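PDB 7E6I: glucose-6-phosphate 1-dehydrogenase from Kluyveromyces lactis, which catalyses the NADP-dependent oxidation of glucose 6-phosphate to 6-phosphogluconolactone, the rate-limiting first step of the oxidative pentose-phosphate pathway. Local coordinates for residues A88-D92 and S93-Y97; P126-F129 and I130-S134; G36-N39 and P40-I44. All coordinates share one frame; numbering follows the deposited sequence.

Interaction 1 (A88-D92 and S93-Y97)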
loop_
_atom_site.group_PDB
_atom_site.type_symbol
_atom_site.label_atom_id
_atom_site.label_comp_id
_atom_site.label_asym_id
_atom_site.label_seq_id
_atom_site.Cartn_x
_atom_site.Cartn_y
_atom_site.Cartn_z
ATOM N N ALA A 88 -18.145 12.927 -21.175
ATOM C CA ALA A 88 -19.070 13.042 -20.057
ATOM C C ALA A 88 -20.211 12.041 -20.190
ATOM O O ALA A 88 -20.624 11.674 -21.295
ATOM C CB ALA A 88 -19.637 14.460 -19.965
ATOM N N GLY A 89 -20.731 11.613 -19.048
ATOM C CA GLY A 89 -21.820 10.673 -19.035
ATOM C C GLY A 89 -22.035 10.105 -17.655
ATOM O O GLY A 89 -21.156 10.163 -16.788
ATOM N N PRO A 90 -23.218 9.549 -17.418
ATOM C CA PRO A 90 -23.496 8.940 -16.117
ATOM C C PRO A 90 -22.809 7.592 -15.995
ATOM O O PRO A 90 -22.520 6.920 -16.988
ATOM C CB PRO A 90 -25.021 8.794 -16.118
ATOM C CG PRO A 90 -25.383 8.655 -17.564
ATOM C CD PRO A 90 -24.342 9.395 -18.362
ATOM N N TYR A 91 -22.519 7.211 -14.749
ATOM C CA TYR A 91 -22.055 5.849 -14.501
ATOM C C TYR A 91 -23.211 4.862 -14.476
ATOM O O TYR A 91 -22.991 3.655 -14.636
ATOM C CB TYR A 91 -21.285 5.764 -13.175
ATOM C CG TYR A 91 -20.190 6.798 -13.000
ATOM C CD1 TYR A 91 -19.100 6.840 -13.865
ATOM C CD2 TYR A 91 -20.239 7.717 -11.962
ATOM C CE1 TYR A 91 -18.096 7.787 -13.709
ATOM C CE2 TYR A 91 -19.243 8.661 -11.792
ATOM C CZ TYR A 91 -18.177 8.701 -12.671
ATOM O OH TYR A 91 -17.189 9.648 -12.503
ATOM N N ASP A 92 -24.433 5.376 -14.330
ATOM C CA ASP A 92 -25.660 4.650 -14.033
ATOM C C ASP A 92 -26.367 4.099 -15.266
ATOM O O ASP A 92 -27.325 3.333 -15.113
ATOM C CB ASP A 92 -26.619 5.600 -13.305
ATOM C CG ASP A 92 -27.356 4.936 -12.182
ATOM O OD1 ASP A 92 -27.030 5.215 -11.009
ATOM O OD2 ASP A 92 -28.278 4.143 -12.470
ATOM N N SER A 93 -25.950 4.483 -16.471
ATOM C CA SER A 93 -26.784 4.287 -17.647
ATOM C C SER A 93 -25.923 4.010 -18.870
ATOM O O SER A 93 -24.818 4.541 -19.005
ATOM C CB SER A 93 -27.675 5.511 -17.898
ATOM O OG SER A 93 -28.869 5.147 -18.570
ATOM N N ASP A 94 -26.485 3.224 -19.792
ATOM C CA ASP A 94 -25.715 2.653 -20.891
ATOM C C ASP A 94 -25.329 3.663 -21.965
ATOM O O ASP A 94 -24.455 3.358 -22.782
ATOM C CB ASP A 94 -26.498 1.517 -21.556
ATOM C CG ASP A 94 -27.075 0.526 -20.556
ATOM O OD1 ASP A 94 -26.368 0.116 -19.605
ATOM O OD2 ASP A 94 -28.244 0.135 -20.740
ATOM N N GLU A 95 -25.960 4.839 -22.014
ATOM C CA GLU A 95 -25.695 5.742 -23.134
ATOM C C GLU A 95 -24.269 6.263 -23.097
ATOM O O GLU A 95 -23.644 6.441 -24.149
ATOM C CB GLU A 95 -26.684 6.914 -23.156
ATOM C CG GLU A 95 -26.743 7.744 -21.889
ATOM C CD GLU A 95 -27.815 7.244 -20.945
ATOM O OE1 GLU A 95 -28.013 7.870 -19.871
ATOM O OE2 GLU A 95 -28.458 6.220 -21.286
ATOM N N GLY A 96 -23.740 6.519 -21.902
ATOM C CA GLY A 96 -22.360 6.956 -21.806
ATOM C C GLY A 96 -21.390 5.904 -22.304
ATOM O O GLY A 96 -20.448 6.213 -23.040
ATOM N N TYR A 97 -21.629 4.642 -21.935
ATOM C CA TYR A 97 -20.712 3.568 -22.311
ATOM C C TYR A 97 -20.786 3.275 -23.803
ATOM O O TYR A 97 -19.758 3.012 -24.439
ATOM C CB TYR A 97 -21.011 2.321 -21.477
ATOM C CG TYR A 97 -20.814 2.601 -20.003
ATOM C CD1 TYR A 97 -21.800 3.243 -19.262
ATOM C CD2 TYR A 97 -19.629 2.264 -19.362
ATOM C CE1 TYR A 97 -21.624 3.528 -17.923
ATOM C CE2 TYR A 97 -19.441 2.539 -18.014
ATOM C CZ TYR A 97 -20.444 3.172 -17.300
ATOM O OH TYR A 97 -20.263 3.447 -15.960
#
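The backbone runs extended through Gly89 and Pro90, then bends at Tyr91 and Asp92 and swings into a helix, bringing the Gly89 and Gly96 CA atoms to 4.7 Å of each other. This is a beta-alpha connection of the Rossmann-type NADP-binding domain, between strand 84-88 and helix 94-110. Glycine suits both of these places: a CB on Gly89 would press on the CA of Gly96, and one on Gly96 would crowd Pro90 O and the CA of Gly89. Tyr97, one turn into the helix, sends its ring back to the bend, where its OH donates to Tyr91 O at 3.0 Å. It comes to that oxygen from the side, with a C=O...donor angle of 106°, somewhat off the carbonyl plane. The same hydroxyl lies near the plane of the Tyr91 ring, at its edge, 3.8 Å from Tyr91 CB. With its CG anti to the carbonyl carbon (chi1 -50°), the Tyr91 ring leaves the loop for Ile128 and Val132 of helix 126-139 and comes close to Gly15 and Arg49, probable NADP-binding residues. Pro90, whose ring restrains phi and which has no N-H to satisfy, suits this extended stretch, and its carbonyl oxygen accepts from the Tyr47 hydroxyl. Its ring meets the next residues too, CG lying 3.6 Å from Glu95 OE1. The bent Glu95 chain brings its carboxylate to Ser93, whose OG donates to Glu95 OE2 at 2.9 Å, on the syn side and 33° out of the carboxylate plane.

Interaction 2 (P126-F129 and I130-S134)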
loop_
_atom_site.group_PDB
_atom_site.type_symbol
_atom_site.label_atom_id
_atom_site.label_comp_id
_atom_site.label_asym_id
_atom_site.label_seq_id
_atom_site.Cartn_x
_atom_site.Cartn_y
_atom_site.Cartn_z
ATOM N N PRO A 126 -16.012 2.336 -3.903
ATOM C CA PRO A 126 -16.604 1.044 -4.286
ATOM C C PRO A 126 -18.093 1.108 -4.590
ATOM O O PRO A 126 -18.574 0.338 -5.436
ATOM C CB PRO A 126 -16.313 0.154 -3.071
ATOM C CG PRO A 126 -15.148 0.791 -2.407
ATOM C CD PRO A 126 -15.304 2.265 -2.617
ATOM N N SER A 127 -18.838 2.008 -3.946
ATOM C CA SER A 127 -20.265 2.098 -4.236
ATOM C C SER A 127 -20.537 2.432 -5.689
ATOM O O SER A 127 -21.681 2.303 -6.135
ATOM C CB SER A 127 -20.932 3.137 -3.338
ATOM O OG SER A 127 -20.314 4.400 -3.487
ATOM N N ILE A 128 -19.522 2.835 -6.442
ATOM C CA ILE A 128 -19.686 3.114 -7.859
ATOM C C ILE A 128 -18.938 2.111 -8.757
ATOM O O ILE A 128 -19.344 1.941 -9.919
ATOM C CB ILE A 128 -19.292 4.579 -8.163
ATOM C CG1 ILE A 128 -20.172 5.500 -7.301
ATOM C CG2 ILE A 128 -19.547 4.966 -9.608
ATOM C CD1 ILE A 128 -19.538 6.791 -6.829
ATOM N N PHE A 129 -17.925 1.387 -8.236
ATOM C CA PHE A 129 -17.293 0.267 -8.949
ATOM C C PHE A 129 -18.304 -0.626 -9.607
ATOM O O PHE A 129 -18.210 -0.921 -10.802
ATOM C CB PHE A 129 -16.523 -0.718 -8.052
ATOM C CG PHE A 129 -15.329 -0.195 -7.413
ATOM C CD1 PHE A 129 -14.831 1.041 -7.729
ATOM C CD2 PHE A 129 -14.713 -0.958 -6.440
ATOM C CE1 PHE A 129 -13.726 1.511 -7.082
ATOM C CE2 PHE A 129 -13.622 -0.489 -5.776
ATOM C CZ PHE A 129 -13.116 0.750 -6.101
ATOM N N ILE A 130 -19.190 -1.185 -8.774
ATOM C CA ILE A 130 -20.032 -2.284 -9.224
ATOM C C ILE A 130 -20.945 -1.818 -10.346
ATOM O O ILE A 130 -21.184 -2.552 -11.318
ATOM C CB ILE A 130 -20.820 -2.880 -8.041
ATOM C CG1 ILE A 130 -19.933 -3.810 -7.238
ATOM C CG2 ILE A 130 -21.963 -3.723 -8.539
ATOM C CD1 ILE A 130 -19.277 -4.893 -8.072
ATOM N N ASP A 131 -21.449 -0.588 -10.254
ATOM C CA ASP A 131 -22.222 -0.064 -11.365
ATOM C C ASP A 131 -21.360 0.028 -12.612
ATOM O O ASP A 131 -21.720 -0.519 -13.660
ATOM C CB ASP A 131 -22.835 1.291 -11.000
ATOM C CG ASP A 131 -23.868 1.181 -9.889
ATOM O OD1 ASP A 131 -24.217 0.032 -9.539
ATOM O OD2 ASP A 131 -24.331 2.224 -9.359
ATOM N N VAL A 132 -20.195 0.674 -12.512
ATOM C CA VAL A 132 -19.347 0.844 -13.693
ATOM C C VAL A 132 -18.885 -0.503 -14.230
ATOM O O VAL A 132 -18.834 -0.718 -15.447
ATOM C CB VAL A 132 -18.152 1.756 -13.379
ATOM C CG1 VAL A 132 -17.273 1.916 -14.627
ATOM C CG2 VAL A 132 -18.642 3.098 -12.862
ATOM N N CYS A 133 -18.535 -1.429 -13.339
ATOM C CA CYS A 133 -18.091 -2.742 -13.799
ATOM C C CYS A 133 -19.201 -3.457 -14.559
ATOM O O CYS A 133 -18.967 -4.001 -15.644
ATOM C CB CYS A 133 -17.597 -3.575 -12.618
ATOM S SG CYS A 133 -15.921 -3.092 -12.081
ATOM N N SER A 134 -20.421 -3.455 -14.008
ATOM C CA SER A 134 -21.581 -3.943 -14.749
ATOM C C SER A 134 -21.657 -3.308 -16.128
ATOM O O SER A 134 -21.723 -4.007 -17.148
ATOM C CB SER A 134 -22.874 -3.657 -13.981
ATOM O OG SER A 134 -22.878 -4.323 -12.737
#
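The opening turns of helix 126-139, the crossover helix of a beta-alpha-beta unit in the Rossmann-type domain, join Ile128 to Val132 and Phe129 to Cys133 in the i to i+4 pattern. Val132 N donates to Ile128 O at 3.0 Å, almost straight at 175°. The next bond, from Cys133 N to Phe129 O, is shorter at 2.6 Å. Side chains follow the same spacing. Ile128 CG2 and Val132 CG2 touch at 3.9 Å, two beta-branched residues one turn apart, which place an apolar pair on the same flank of the helix. With chi1 at 180°, Val132 has CG2 opposite its carbonyl carbon and beside its N, so that this methyl faces the preceding turn and also lies 3.2 Å from Ile128 O. Cys133 SG approaches the carbonyl oxygen of Phe129 in a similar way, a small side chain fitting close against the preceding turn. Proline suits the first turn, since the N-H it lacks is not needed there, and Pro126 CA lies 3.4 Å above the plane of the Phe129 ring, over its centre. Ser134 folds its hydroxyl back onto the helix: OG donates to Ile130 O at 2.8 Å while Ser134 N bonds to that oxygen from the opposite face of its plane, so two donors of one residue grip it. The Ile128 and Val132 flank faces the loop after strand 84-88. The helix links parallel strands 117-122 and 146-152, with Ile130 and Cys133 packed against Leu169 of helix 159-169.

Interaction 3 (G36-N39 and P40-I44)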
loop_
_atom_site.group_PDB
_atom_site.type_symbol
_atom_site.label_atom_id
_atom_site.label_comp_id
_atom_site.label_asym_id
_atom_site.label_seq_id
_atom_site.Cartn_x
_atom_site.Cartn_y
_atom_site.Cartn_z
ATOM N N GLY A 36 9.523 8.056 -20.807
ATOM C CA GLY A 36 9.617 7.173 -21.949
ATOM C C GLY A 36 9.040 5.797 -21.748
ATOM O O GLY A 36 9.406 4.875 -22.476
ATOM N N TYR A 37 8.124 5.628 -20.797
ATOM C CA TYR A 37 7.526 4.326 -20.538
ATOM C C TYR A 37 6.040 4.290 -20.856
ATOM O O TYR A 37 5.369 3.308 -20.513
ATOM C CB TYR A 37 7.771 3.916 -19.089
ATOM C CG TYR A 37 9.210 3.557 -18.847
ATOM C CD1 TYR A 37 9.686 2.290 -19.165
ATOM C CD2 TYR A 37 10.100 4.485 -18.317
ATOM C CE1 TYR A 37 11.004 1.951 -18.949
ATOM C CE2 TYR A 37 11.423 4.160 -18.103
ATOM C CZ TYR A 37 11.874 2.890 -18.421
ATOM O OH TYR A 37 13.195 2.552 -18.213
ATOM N N LEU A 38 5.507 5.330 -21.498
ATOM C CA LEU A 38 4.143 5.332 -22.014
ATOM C C LEU A 38 4.203 5.597 -23.512
ATOM O O LEU A 38 4.693 6.651 -23.941
ATOM C CB LEU A 38 3.267 6.375 -21.307
ATOM C CG LEU A 38 1.759 6.198 -21.516
ATOM C CD1 LEU A 38 1.274 4.837 -21.047
ATOM C CD2 LEU A 38 1.004 7.300 -20.809
ATOM N N ASN A 39 3.712 4.641 -24.295
ATOM C CA ASN A 39 3.779 4.745 -25.745
ATOM C C ASN A 39 2.998 5.967 -26.224
ATOM O O ASN A 39 1.884 6.218 -25.746
ATOM C CB ASN A 39 3.220 3.472 -26.376
ATOM C CG ASN A 39 3.435 3.408 -27.867
ATOM O OD1 ASN A 39 3.080 4.326 -28.599
ATOM N ND2 ASN A 39 4.002 2.305 -28.329
ATOM N N PRO A 40 3.546 6.744 -27.168
ATOM C CA PRO A 40 2.852 7.963 -27.622
ATOM C C PRO A 40 1.567 7.699 -28.384
ATOM O O PRO A 40 0.774 8.632 -28.547
ATOM C CB PRO A 40 3.892 8.649 -28.517
ATOM C CG PRO A 40 5.208 8.064 -28.095
ATOM C CD PRO A 40 4.893 6.641 -27.746
ATOM N N THR A 41 1.330 6.473 -28.852
ATOM C CA THR A 41 0.077 6.125 -29.507
ATOM C C THR A 41 -1.019 5.736 -28.530
ATOM O O THR A 41 -1.984 5.073 -28.927
ATOM C CB THR A 41 0.303 4.986 -30.499
ATOM O OG1 THR A 41 0.410 3.748 -29.790
ATOM C CG2 THR A 41 1.565 5.234 -31.288
ATOM N N THR A 42 -0.896 6.132 -27.269
ATOM C CA THR A 42 -1.836 5.735 -26.235
ATOM C C THR A 42 -2.963 6.750 -26.181
ATOM O O THR A 42 -2.707 7.955 -26.096
ATOM C CB THR A 42 -1.141 5.668 -24.871
ATOM O OG1 THR A 42 -0.187 4.596 -24.859
ATOM C CG2 THR A 42 -2.159 5.454 -23.756
ATOM N N LYS A 43 -4.208 6.276 -26.206
ATOM C CA LYS A 43 -5.348 7.179 -26.086
ATOM C C LYS A 43 -5.811 7.244 -24.631
ATOM O O LYS A 43 -6.279 6.246 -24.075
ATOM C CB LYS A 43 -6.496 6.757 -27.005
ATOM C CG LYS A 43 -7.567 7.838 -27.130
ATOM C CD LYS A 43 -8.340 7.767 -28.445
ATOM C CE LYS A 43 -9.268 8.959 -28.601
ATOM N NZ LYS A 43 -9.101 9.919 -27.467
ATOM N N ILE A 44 -5.697 8.420 -24.024
ATOM C CA ILE A 44 -6.085 8.624 -22.633
ATOM C C ILE A 44 -7.416 9.361 -22.599
ATOM O O ILE A 44 -7.518 10.496 -23.083
ATOM C CB ILE A 44 -5.007 9.393 -21.859
ATOM C CG1 ILE A 44 -3.650 8.726 -22.067
ATOM C CG2 ILE A 44 -5.329 9.403 -20.397
ATOM C CD1 ILE A 44 -2.553 9.327 -21.245
#
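Asn39 OD1 takes two bonds from Thr41. The backbone N donates at 2.8 Å, nearly straight (171°) and in the carbonyl plane on a lone pair; the hydroxyl OG1, 3.0 Å from OD1, sits above that plane, 68° out of it, and is also bonded to Asn8 N. The asparagine torsion (chi1 -172°, CG anti to the N) carries the amide over the start of the turn, with ND2 bonded to Asp6 OD1. Asn39 O is also claimed twice, by Thr42 OG1 at 2.8 Å and, weakly, by Thr42 N at 3.2 Å. The Thr41 N bond makes an Asx turn, and Asn39 to Thr42 form a type I beta turn whose closing bond is the weak one, leading helix 19-34 into strand 43-48 of the Rossmann-type domain. Proline fits the second position, its ring already restraining phi to the value a type I turn needs. An alanine at Asn39 is likely to leave both the N and the OG1 of Thr41 without their shared acceptor, and Asp6 without the amide, freeing the turn to shift. Three residues before Asn39, Gly36 is the C-prime residue of the Schellman motif that ends the helix, its positive phi being easy for glycine. Farther out, side chains pack: Leu38 CD2 meets Ile44 CD1 at 4.1 Å, Leu38 resting on Leu29 and Tyr33, and Ile44 on Phe26 and Phe80.

How the interactions relate
Along the chain the three contacts follow in series, none nested within or crossing another. Interaction 3 comes first, closing the loop from helix 19-34 into strand 43-48. Interaction 1 then turns the chain out of strand 84-88, an outermost strand beside 43-48 in the parallel sheet, into helix 94-110. After strand 117-122, interaction 2 winds the start of helix 126-139. Interactions 1 and 2, with centres 12 Å apart, meet directly: Tyr97 OH approaches Val132 CG2 at 3.5 Å, and Tyr91 CD2 approaches Ile128 CG2 at 3.7 Å, so that the loop and the first turn of helix 94-110 pack on helix 126-139. Interaction 3 stands apart, its centre about 26 Å from that of interaction 1, within the same NADP-binding domain.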